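Local coordinates for protein putative hydantoin racemase (Klebsiella pneumoniae subsp. pneumoniae, PDB 3QVL) that racemises allantoin and probably also interconverts the D and L forms of other hydantoins carrying a single substituent at carbon 5, at residues 72-77 against 95-100; 184-189 against 200-205. One frame throughout, in Å; residues are numbered along the deposited sequence.

Contact 1: 72-77 against 95-100; sequences GHVIAS and IGIAEA. Unlike the reference sequence in segment 72-77: Ser77 (reference Cys). With 5HY ([(4R)-2,5-dioxoimidazolidin-4-yl]acetic acid), chain C.
Ile95 is gripped at both backbone polar atoms by strand 72-75: its N donates to His73 O (3.0 Å), and its O accepts from Ile75 N (2.9 Å). Two residues on, Ile97 N donates a hydrogen bond to Ile75 O at 3.1 Å; the donor sits nearly in line with that C=O, but the N-H itself is bent to 140°. Ile95 O also receives a CA-H of Val74. On its other side Val74 pairs with Gln5 and Ile7, so strand 72-75 is bonded along both edges. Gly96, the N-cap of helix 97-108, has its N satisfied by Glu99 OE1 (3.0 Å), one half of a capping box, while Glu99 OE2 is salt-bridged to Arg87; Asp80 accepts from the N-H groups of Ala98 and Glu99. Ile97 covers the turn after the strand. With chi1 at 63°, its CG1 stands between N and carbonyl carbon, 3.4 Å from Ser77 O, and its CG2 meets Val74 CG1 at 3.8 Å. Ser77, cysteine in the reference sequence, lines the pocket of the bound hydantoin acetic acid. Parallel strands joined through helix 83-89 make this a beta-alpha-beta crossover, with the ligand pocket at the C-terminal end of strand 72-75.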
loop_
_atom_site.group_PDB
_atom_site.type_symbol
_atom_site.label_atom_id
_atom_site.label_comp_id
_atom_site.label_asym_id
_atom_site.label_seq_id
_atom_site.Cartn_x
_atom_site.Cartn_y
_atom_site.Cartn_z
ATOM N N GLY A 72 5.112 -20.304 27.439
ATOM C CA GLY A 72 5.310 -19.593 26.180
ATOM C C GLY A 72 6.697 -19.775 25.597
ATOM O O GLY A 72 7.581 -20.355 26.233
ATOM N N HIS A 73 6.882 -19.273 24.377
ATOM C CA HIS A 73 8.138 -19.438 23.649
ATOM C C HIS A 73 8.601 -18.130 23.016
ATOM O O HIS A 73 7.787 -17.273 22.661
ATOM C CB HIS A 73 8.000 -20.492 22.545
ATOM C CG HIS A 73 7.287 -21.738 22.970
ATOM N ND1 HIS A 73 7.947 -22.903 23.292
ATOM C CD2 HIS A 73 5.965 -22.005 23.102
ATOM C CE1 HIS A 73 7.065 -23.834 23.610
ATOM N NE2 HIS A 73 5.856 -23.313 23.508
ATOM N N VAL A 74 9.917 -17.995 22.874
ATOM C CA VAL A 74 10.527 -16.870 22.172
ATOM C C VAL A 74 11.448 -17.404 21.072
ATOM O O VAL A 74 12.280 -18.277 21.325
ATOM C CB VAL A 74 11.322 -15.955 23.144
ATOM C CG1 VAL A 74 12.147 -14.925 22.382
ATOM C CG2 VAL A 74 10.381 -15.257 24.123
ATOM N N ILE A 75 11.281 -16.893 19.853
ATOM C CA ILE A 75 12.187 -17.217 18.747
ATOM C C ILE A 75 13.237 -16.113 18.640
ATOM O O ILE A 75 12.939 -14.991 18.215
ATOM C CB ILE A 75 11.430 -17.420 17.412
ATOM C CG1 ILE A 75 10.471 -18.611 17.526
ATOM C CG2 ILE A 75 12.411 -17.634 16.257
ATOM C CD1 ILE A 75 9.553 -18.792 16.335
ATOM N N ALA A 76 14.465 -16.448 19.030
ATOM C CA ALA A 76 15.501 -15.449 19.290
ATOM C C ALA A 76 16.505 -15.175 18.165
ATOM O O ALA A 76 17.711 -15.056 18.409
ATOM C CB ALA A 76 16.219 -15.758 20.605
ATOM N N SER A 77 15.988 -15.092 16.941
ATOM C CA SER A 77 16.747 -14.637 15.776
ATOM C C SER A 77 15.934 -13.564 15.058
ATOM O O SER A 77 14.708 -13.672 14.970
ATOM C CB SER A 77 17.042 -15.799 14.830
ATOM O OG SER A 77 17.816 -15.376 13.723
ATOM N N ILE A 95 6.530 -15.723 20.396
ATOM C CA ILE A 95 6.865 -14.359 19.986
ATOM C C ILE A 95 8.262 -14.303 19.372
ATOM O O ILE A 95 9.232 -14.781 19.965
ATOM C CB ILE A 95 6.766 -13.356 21.177
ATOM C CG1 ILE A 95 5.421 -13.482 21.913
ATOM C CG2 ILE A 95 7.018 -11.916 20.713
ATOM C CD1 ILE A 95 4.183 -13.175 21.068
ATOM N N GLY A 96 8.354 -13.726 18.176
ATOM C CA GLY A 96 9.642 -13.497 17.527
ATOM C C GLY A 96 10.292 -12.235 18.060
ATOM O O GLY A 96 9.598 -11.311 18.494
ATOM N N ILE A 97 11.623 -12.187 18.032
ATOM C CA ILE A 97 12.340 -11.024 18.564
ATOM C C ILE A 97 12.289 -9.798 17.648
ATOM O O ILE A 97 12.285 -8.668 18.131
ATOM C CB ILE A 97 13.797 -11.342 19.009
ATOM C CG1 ILE A 97 14.663 -11.806 17.834
ATOM C CG2 ILE A 97 13.789 -12.352 20.155
ATOM C CD1 ILE A 97 16.150 -11.562 18.044
ATOM N N ALA A 98 12.245 -10.023 16.336
ATOM C CA ALA A 98 12.042 -8.933 15.385
ATOM C C ALA A 98 10.650 -8.346 15.583
ATOM O O ALA A 98 10.487 -7.130 15.677
ATOM C CB ALA A 98 12.219 -9.417 13.959
ATOM N N GLU A 99 9.662 -9.236 15.661
ATOM C CA GLU A 99 8.273 -8.881 15.930
ATOM C C GLU A 99 8.151 -8.014 17.185
ATOM O O GLU A 99 7.586 -6.921 17.136
ATOM C CB GLU A 99 7.438 -10.159 16.071
ATOM C CG GLU A 99 5.967 -9.949 16.415
ATOM C CD GLU A 99 5.257 -11.245 16.767
ATOM O OE1 GLU A 99 5.902 -12.161 17.325
ATOM O OE2 GLU A 99 4.045 -11.351 16.489
ATOM N N ALA A 100 8.703 -8.504 18.293
ATOM C CA ALA A 100 8.612 -7.822 19.583
ATOM C C ALA A 100 9.318 -6.466 19.598
ATOM O O ALA A 100 8.778 -5.496 20.128
ATOM C CB ALA A 100 9.148 -8.711 20.688
HETATM C C 5HY C . 20.048 -13.312 14.501
HETATM N N 5HY C . 20.949 -14.266 12.611
HETATM O O 5HY C . 19.433 -12.593 15.287
HETATM C CA 5HY C . 20.044 -13.171 12.985
HETATM C CB 5HY C . 20.561 -11.796 12.509
HETATM C CG 5HY C . 21.879 -11.310 13.134
HETATM O OAB 5HY C . 22.048 -15.885 13.741
HETATM N NAF 5HY C . 20.799 -14.356 14.843
HETATM C CAI 5HY C . 21.307 -14.902 13.732
HETATM O OD1 5HY C . 22.406 -10.313 12.598
HETATM O OD2 5HY C . 22.330 -11.914 14.130
#

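Contact 2: 184-189 against 200-205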
loop_
_atom_site.group_PDB
_atom_site.type_symbol
_atom_site.label_atom_id
_atom_site.label_comp_id
_atom_site.label_asym_id
_atom_site.label_seq_id
_atom_site.Cartn_x
_atom_site.Cartn_y
_atom_site.Cartn_z
ATOM N N GLY A 184 22.473 -11.452 18.965
ATOM C CA GLY A 184 23.813 -11.225 19.505
ATOM C C GLY A 184 24.038 -9.819 20.038
ATOM O O GLY A 184 25.027 -9.568 20.729
ATOM N N MET A 185 23.127 -8.904 19.709
ATOM C CA MET A 185 23.191 -7.517 20.180
ATOM C C MET A 185 22.359 -7.304 21.446
ATOM O O MET A 185 22.300 -6.191 21.975
ATOM C CB MET A 185 22.699 -6.559 19.092
ATOM C CG MET A 185 23.594 -6.453 17.874
ATOM S SD MET A 185 22.854 -5.405 16.608
ATOM C CE MET A 185 23.818 -5.879 15.173
ATOM N N ALA A 186 21.737 -8.378 21.927
ATOM C CA ALA A 186 20.749 -8.318 23.009
ATOM C C ALA A 186 21.192 -7.563 24.265
ATOM O O ALA A 186 20.419 -6.782 24.824
ATOM C CB ALA A 186 20.278 -9.724 23.370
ATOM N N THR A 187 22.431 -7.784 24.695
ATOM C CA THR A 187 22.936 -7.188 25.935
ATOM C C THR A 187 23.483 -5.761 25.764
ATOM O O THR A 187 23.993 -5.169 26.718
ATOM C CB THR A 187 23.999 -8.091 26.616
ATOM O OG1 THR A 187 25.058 -8.375 25.693
ATOM C CG2 THR A 187 23.375 -9.401 27.086
ATOM N N LEU A 188 23.359 -5.217 24.555
ATOM C CA LEU A 188 23.837 -3.866 24.241
ATOM C C LEU A 188 22.768 -2.792 24.437
ATOM O O LEU A 188 23.088 -1.607 24.564
ATOM C CB LEU A 188 24.360 -3.811 22.800
ATOM C CG LEU A 188 25.839 -4.059 22.475
ATOM C CD1 LEU A 188 26.448 -5.196 23.293
ATOM C CD2 LEU A 188 25.988 -4.336 20.983
ATOM N N ALA A 189 21.506 -3.218 24.463
ATOM C CA ALA A 189 20.350 -2.314 24.481
ATOM C C ALA A 189 20.360 -1.290 25.617
ATOM O O ALA A 189 20.198 -0.093 25.373
ATOM C CB ALA A 189 19.057 -3.116 24.503
ATOM N N VAL A 200 16.837 2.227 22.643
ATOM C CA VAL A 200 17.548 1.251 21.826
ATOM C C VAL A 200 17.018 -0.108 22.263
ATOM O O VAL A 200 17.246 -0.539 23.396
ATOM C CB VAL A 200 19.083 1.345 21.997
ATOM C CG1 VAL A 200 19.787 0.355 21.078
ATOM C CG2 VAL A 200 19.566 2.764 21.713
ATOM N N ILE A 201 16.298 -0.766 21.361
ATOM C CA ILE A 201 15.441 -1.889 21.731
ATOM C C ILE A 201 16.003 -3.252 21.338
ATOM O O ILE A 201 16.348 -3.489 20.178
ATOM C CB ILE A 201 14.002 -1.696 21.177
ATOM C CG1 ILE A 201 13.394 -0.412 21.753
ATOM C CG2 ILE A 201 13.115 -2.902 21.502
ATOM C CD1 ILE A 201 12.314 0.205 20.902
ATOM N N ASP A 202 16.096 -4.130 22.333
ATOM C CA ASP A 202 16.447 -5.528 22.130
ATOM C C ASP A 202 15.178 -6.370 22.085
ATOM O O ASP A 202 14.365 -6.337 23.014
ATOM C CB ASP A 202 17.371 -6.015 23.252
ATOM C CG ASP A 202 17.334 -7.523 23.436
ATOM O OD1 ASP A 202 17.464 -8.256 22.433
ATOM O OD2 ASP A 202 17.180 -7.974 24.589
ATOM N N GLY A 203 15.026 -7.129 21.005
ATOM C CA GLY A 203 13.862 -7.983 20.807
ATOM C C GLY A 203 13.757 -9.161 21.757
ATOM O O GLY A 203 12.654 -9.625 22.044
ATOM N N VAL A 204 14.900 -9.652 22.237
ATOM C CA VAL A 204 14.928 -10.774 23.182
ATOM C C VAL A 204 14.178 -10.413 24.462
ATOM O O VAL A 204 13.223 -11.094 24.844
ATOM C CB VAL A 204 16.376 -11.230 23.510
ATOM C CG1 VAL A 204 16.371 -12.337 24.560
ATOM C CG2 VAL A 204 17.092 -11.697 22.249
ATOM N N SER A 205 14.610 -9.331 25.104
ATOM C CA SER A 205 13.982 -8.839 26.324
ATOM C C SER A 205 12.518 -8.453 26.092
ATOM O O SER A 205 11.655 -8.756 26.916
ATOM C CB SER A 205 14.778 -7.662 26.896
ATOM O OG SER A 205 14.880 -6.603 25.960
HETATM O O HOH W 1 18.548 -6.393 26.701
#
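The carboxylate of Asp202 is held between two backbones: Ala186 covers one face, and the first turn of helix 203-216 lies on the other. On the Ala186 face, CB and CA of that alanine both approach OD1, the CB at 3.3 Å, while Ala186 O stands over the CG and OD2 part of the group. On the opposite face are the N-H groups of Val204 and Ser205. Ser205 N reaches OD2 at 3.0 Å from well above the carboxylate plane, 57° out of it; Val204 N makes a weak bond to OD1. Near the plane, beyond OD1, sits Val204 CG2, which also packs on Ala186 CB at 3.9 Å. Asp202 is thus the N-cap of helix 203-216, and its CG, anti to the backbone N (chi1 157°), is carried across to Ala186. Ala186 O and Asp202 OD2 lie 3.5 Å apart and, both being acceptors, do not bond directly; a water donates to both, 2.7 Å from Ala186 O and 3.0 Å from OD2. Farther along, Ala189 CB packs against residues 200-202, touching Val200 O at 3.3 Å and Asp202 CB at 3.6 Å. Ala22 of helix 13-26 touches both Ala186 and Asp202. No direct hydrogen bond joins residues 184-189 to 200-205. Their packing relies on small alanine surfaces, and the polar link is the bridging water, whereas the helix N-terminus, with two N-H groups directed at Asp202, would be expected to stabilise its negative charge.

In the fold
Contacts 1 and 2 belong to two four-stranded parallel sheets of the same strand order, each at its strand-to-helix end: strand 94-96 leads into helix 97-108, and strand 200-201 into helix 203-216. Their centres are 12 Å apart, and the two helix starts touch directly. Ile97 CG2 lies 3.5 Å from Gly203 O, with Ala100 CB 3.9 Å from that same oxygen. The ligand is bound between the two halves. Contact 1 supplies Ser77 to its pocket. In contact 2 the side chain of Val204 lies about 7 Å from the bound ligand. Ser182 and Gly183, immediately before 184-189, hydrogen-bond to it. Both contacts also pack against the second subunit.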